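Local atomic coordinates of PHD finger protein 14 (Danio rerio, PDB entry 7D86), a protein that reads chromatin by binding histone H3, preferentially the unmodified form, and represses PDGFRA expression, thereby regulating mesenchymal cell proliferation. Residues A[62-73]-A[84-93]. Sequence-based numbering, arbitrary orientation.
Sequences WFCDACKNGVSP and IFKETDAGRW. With ZN (zinc ion), chain F.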
# COMPACT_ATOMS: atom_id res chain seq x y z
N TRP A 62 -9.83 -17.22 8.40
CA TRP A 62 -8.80 -16.23 8.71
C TRP A 62 -9.37 -14.83 8.57
O TRP A 62 -10.06 -14.53 7.59
CB TRP A 62 -7.57 -16.40 7.81
CG TRP A 62 -6.50 -15.38 8.06
CD1 TRP A 62 -5.58 -15.39 9.07
CD2 TRP A 62 -6.24 -14.20 7.29
NE1 TRP A 62 -4.77 -14.29 8.98
CE2 TRP A 62 -5.15 -13.54 7.89
CE3 TRP A 62 -6.83 -13.64 6.15
CZ2 TRP A 62 -4.63 -12.35 7.39
CZ3 TRP A 62 -6.31 -12.45 5.65
CH2 TRP A 62 -5.22 -11.82 6.27
N PHE A 63 -9.08 -13.98 9.54
CA PHE A 63 -9.50 -12.59 9.52
C PHE A 63 -8.28 -11.69 9.39
O PHE A 63 -7.22 -11.97 9.96
CB PHE A 63 -10.26 -12.20 10.79
CG PHE A 63 -11.67 -12.69 10.84
CD1 PHE A 63 -12.18 -13.48 9.82
CD2 PHE A 63 -12.49 -12.36 11.90
CE1 PHE A 63 -13.49 -13.94 9.88
CE2 PHE A 63 -13.80 -12.81 11.96
CZ PHE A 63 -14.30 -13.60 10.95
N CYS A 64 -8.43 -10.60 8.63
CA CYS A 64 -7.41 -9.57 8.65
C CYS A 64 -7.43 -8.85 9.99
O CYS A 64 -8.37 -8.99 10.79
CB CYS A 64 -7.61 -8.59 7.49
SG CYS A 64 -8.95 -7.39 7.73
N ASP A 65 -6.38 -8.08 10.25
CA ASP A 65 -6.24 -7.43 11.55
C ASP A 65 -7.39 -6.46 11.82
O ASP A 65 -7.85 -6.36 12.96
CB ASP A 65 -4.90 -6.70 11.63
CG ASP A 65 -3.73 -7.66 11.74
OD1 ASP A 65 -3.95 -8.88 11.70
OD2 ASP A 65 -2.59 -7.17 11.87
N ALA A 66 -7.85 -5.74 10.79
CA ALA A 66 -8.96 -4.82 11.01
C ALA A 66 -10.23 -5.56 11.42
O ALA A 66 -10.92 -5.16 12.36
CB ALA A 66 -9.20 -3.98 9.75
N CYS A 67 -10.53 -6.66 10.73
CA CYS A 67 -11.74 -7.41 11.08
C CYS A 67 -11.59 -8.11 12.43
O CYS A 67 -12.59 -8.28 13.14
CB CYS A 67 -12.07 -8.40 9.97
SG CYS A 67 -12.52 -7.59 8.42
N LYS A 68 -10.37 -8.50 12.81
CA LYS A 68 -10.14 -9.03 14.15
C LYS A 68 -10.49 -8.03 15.25
O LYS A 68 -10.79 -8.44 16.37
CB LYS A 68 -8.68 -9.44 14.32
CG LYS A 68 -8.33 -10.85 13.89
CD LYS A 68 -6.93 -11.19 14.40
CE LYS A 68 -6.43 -12.52 13.90
NZ LYS A 68 -5.19 -12.92 14.63
N ASN A 69 -10.45 -6.73 14.95
CA ASN A 69 -10.86 -5.69 15.88
C ASN A 69 -12.24 -5.14 15.56
O ASN A 69 -12.64 -4.14 16.17
CB ASN A 69 -9.84 -4.55 15.90
CG ASN A 69 -8.52 -4.95 16.53
OD1 ASN A 69 -7.95 -5.99 16.21
ND2 ASN A 69 -8.02 -4.11 17.43
N GLY A 70 -12.96 -5.73 14.62
CA GLY A 70 -14.29 -5.27 14.25
C GLY A 70 -14.37 -3.84 13.76
O GLY A 70 -15.35 -3.15 14.04
N VAL A 71 -13.36 -3.37 13.03
CA VAL A 71 -13.38 -2.02 12.50
C VAL A 71 -13.24 -2.06 10.99
O VAL A 71 -12.60 -2.95 10.42
CB VAL A 71 -12.26 -1.14 13.11
CG1 VAL A 71 -12.62 -0.72 14.53
CG2 VAL A 71 -10.95 -1.88 13.08
N SER A 72 -13.87 -1.08 10.34
CA SER A 72 -13.53 -0.72 8.97
C SER A 72 -12.73 0.57 9.06
O SER A 72 -13.31 1.66 9.10
CB SER A 72 -14.77 -0.53 8.10
OG SER A 72 -15.42 -1.76 7.87
N PRO A 73 -11.41 0.49 9.11
CA PRO A 73 -10.62 1.66 9.50
C PRO A 73 -10.41 2.61 8.33
O PRO A 73 -10.66 2.29 7.17
CB PRO A 73 -9.30 1.03 9.94
CG PRO A 73 -9.15 -0.15 9.02
CD PRO A 73 -10.55 -0.66 8.77
N ILE A 84 -5.67 -3.37 2.65
CA ILE A 84 -5.49 -4.08 3.90
C ILE A 84 -4.67 -3.22 4.86
O ILE A 84 -3.79 -2.45 4.44
CB ILE A 84 -4.87 -5.48 3.66
CG1 ILE A 84 -5.26 -6.44 4.79
CG2 ILE A 84 -3.35 -5.41 3.52
CD1 ILE A 84 -4.92 -7.87 4.50
N PHE A 85 -4.99 -3.32 6.14
CA PHE A 85 -4.51 -2.41 7.18
C PHE A 85 -3.76 -3.15 8.27
O PHE A 85 -3.99 -4.33 8.52
CB PHE A 85 -5.67 -1.65 7.84
CG PHE A 85 -6.39 -0.70 6.93
CD1 PHE A 85 -7.35 -1.16 6.05
CD2 PHE A 85 -6.12 0.66 6.98
CE1 PHE A 85 -8.02 -0.29 5.21
CE2 PHE A 85 -6.79 1.54 6.15
CZ PHE A 85 -7.75 1.06 5.26
N LYS A 86 -2.86 -2.41 8.93
CA LYS A 86 -2.23 -2.82 10.18
C LYS A 86 -2.40 -1.71 11.21
O LYS A 86 -2.48 -0.53 10.87
CB LYS A 86 -0.72 -3.10 10.00
CG LYS A 86 -0.36 -4.39 9.27
CD LYS A 86 -0.40 -5.59 10.20
CE LYS A 86 0.26 -6.81 9.56
NZ LYS A 86 0.09 -8.04 10.40
N GLU A 87 -2.42 -2.10 12.48
CA GLU A 87 -2.59 -1.15 13.57
C GLU A 87 -1.27 -0.45 13.88
O GLU A 87 -0.20 -1.07 13.82
CB GLU A 87 -3.13 -1.86 14.81
CG GLU A 87 -3.74 -0.93 15.85
CD GLU A 87 -4.53 -1.69 16.92
OE1 GLU A 87 -4.30 -2.91 17.09
OE2 GLU A 87 -5.39 -1.07 17.57
N THR A 88 -1.35 0.84 14.22
CA THR A 88 -0.17 1.58 14.65
C THR A 88 0.03 1.44 16.16
O THR A 88 -0.81 0.89 16.87
CB THR A 88 -0.25 3.06 14.30
OG1 THR A 88 -1.18 3.72 15.18
CG2 THR A 88 -0.70 3.24 12.86
N ASP A 89 1.15 1.99 16.65
CA ASP A 89 1.43 1.99 18.08
C ASP A 89 0.37 2.73 18.87
O ASP A 89 -0.03 2.29 19.95
CB ASP A 89 2.80 2.61 18.34
CG ASP A 89 3.90 1.59 18.40
OD1 ASP A 89 3.62 0.39 18.21
OD2 ASP A 89 5.06 1.99 18.64
N ALA A 90 -0.10 3.86 18.35
CA ALA A 90 -1.06 4.70 19.06
C ALA A 90 -2.50 4.25 18.87
O ALA A 90 -3.41 5.04 19.15
CB ALA A 90 -0.90 6.15 18.62
N GLY A 91 -2.73 3.03 18.39
CA GLY A 91 -4.07 2.51 18.24
C GLY A 91 -4.80 2.93 16.98
O GLY A 91 -6.02 2.76 16.91
N ARG A 92 -4.10 3.48 15.99
CA ARG A 92 -4.74 3.86 14.74
C ARG A 92 -4.35 2.86 13.67
O ARG A 92 -3.73 1.84 13.95
CB ARG A 92 -4.39 5.31 14.39
CG ARG A 92 -4.93 6.29 15.43
CD ARG A 92 -4.64 7.74 15.06
NE ARG A 92 -5.13 8.65 16.09
CZ ARG A 92 -4.46 8.95 17.20
NH1 ARG A 92 -4.97 9.79 18.09
NH2 ARG A 92 -3.28 8.39 17.42
N TRP A 93 -4.72 3.14 12.42
CA TRP A 93 -4.58 2.18 11.34
C TRP A 93 -3.92 2.84 10.13
O TRP A 93 -4.14 4.02 9.85
CB TRP A 93 -5.96 1.62 10.95
CG TRP A 93 -6.58 0.86 12.08
CD1 TRP A 93 -7.36 1.37 13.09
CD2 TRP A 93 -6.46 -0.54 12.33
NE1 TRP A 93 -7.73 0.36 13.95
CE2 TRP A 93 -7.20 -0.82 13.51
CE3 TRP A 93 -5.81 -1.59 11.68
CZ2 TRP A 93 -7.30 -2.11 14.03
CZ3 TRP A 93 -5.91 -2.86 12.19
CH2 TRP A 93 -6.64 -3.11 13.36
ZN ZN F . -11.00 -8.32 6.75
O HOH W 1 -2.38 -4.79 13.20
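Pro73 wedges between Phe85 and Trp93 where the last zinc-binding turn of the first PHD finger meets the beta hairpin of the C2HC pre-PHD finger, two modules of the histone-reading PZP unit. Its CG sits over the Phe85 ring, 3.6 Å from the centroid and 16° off the normal, while CB makes a second CH-pi contact with the Trp93 five-membered ring. Val71 CG2 comes in obliquely on the side of Pro73, 3.8 Å from Trp93 CZ2. The six-membered end of the indole reaches helix 65-68, Trp93 CH2 lying 3.7 Å from Ala66 CA. Were Trp93 an alanine, a gap would probably open between Pro73, Val71 and this helix, leaving Pro73 CB without its aromatic partner. Ile84, with CG1 anti to the backbone N (chi1 -154°), carries CD1 toward the zinc turn, 4.1 Å from Cys64 CB. Lys86 NZ meets Asp65 OD2 on its syn side, 33° out of the carboxylate plane, a 3.2 Å salt bridge, but is held more strongly by Tyr41 O. Cys64 SG caps the helix, accepting from Cys67 N; both cysteines bind zinc with Cys29 and Cys32. One water donates to Asp65 OD2 and accepts from Glu87 N at 2.8 Å.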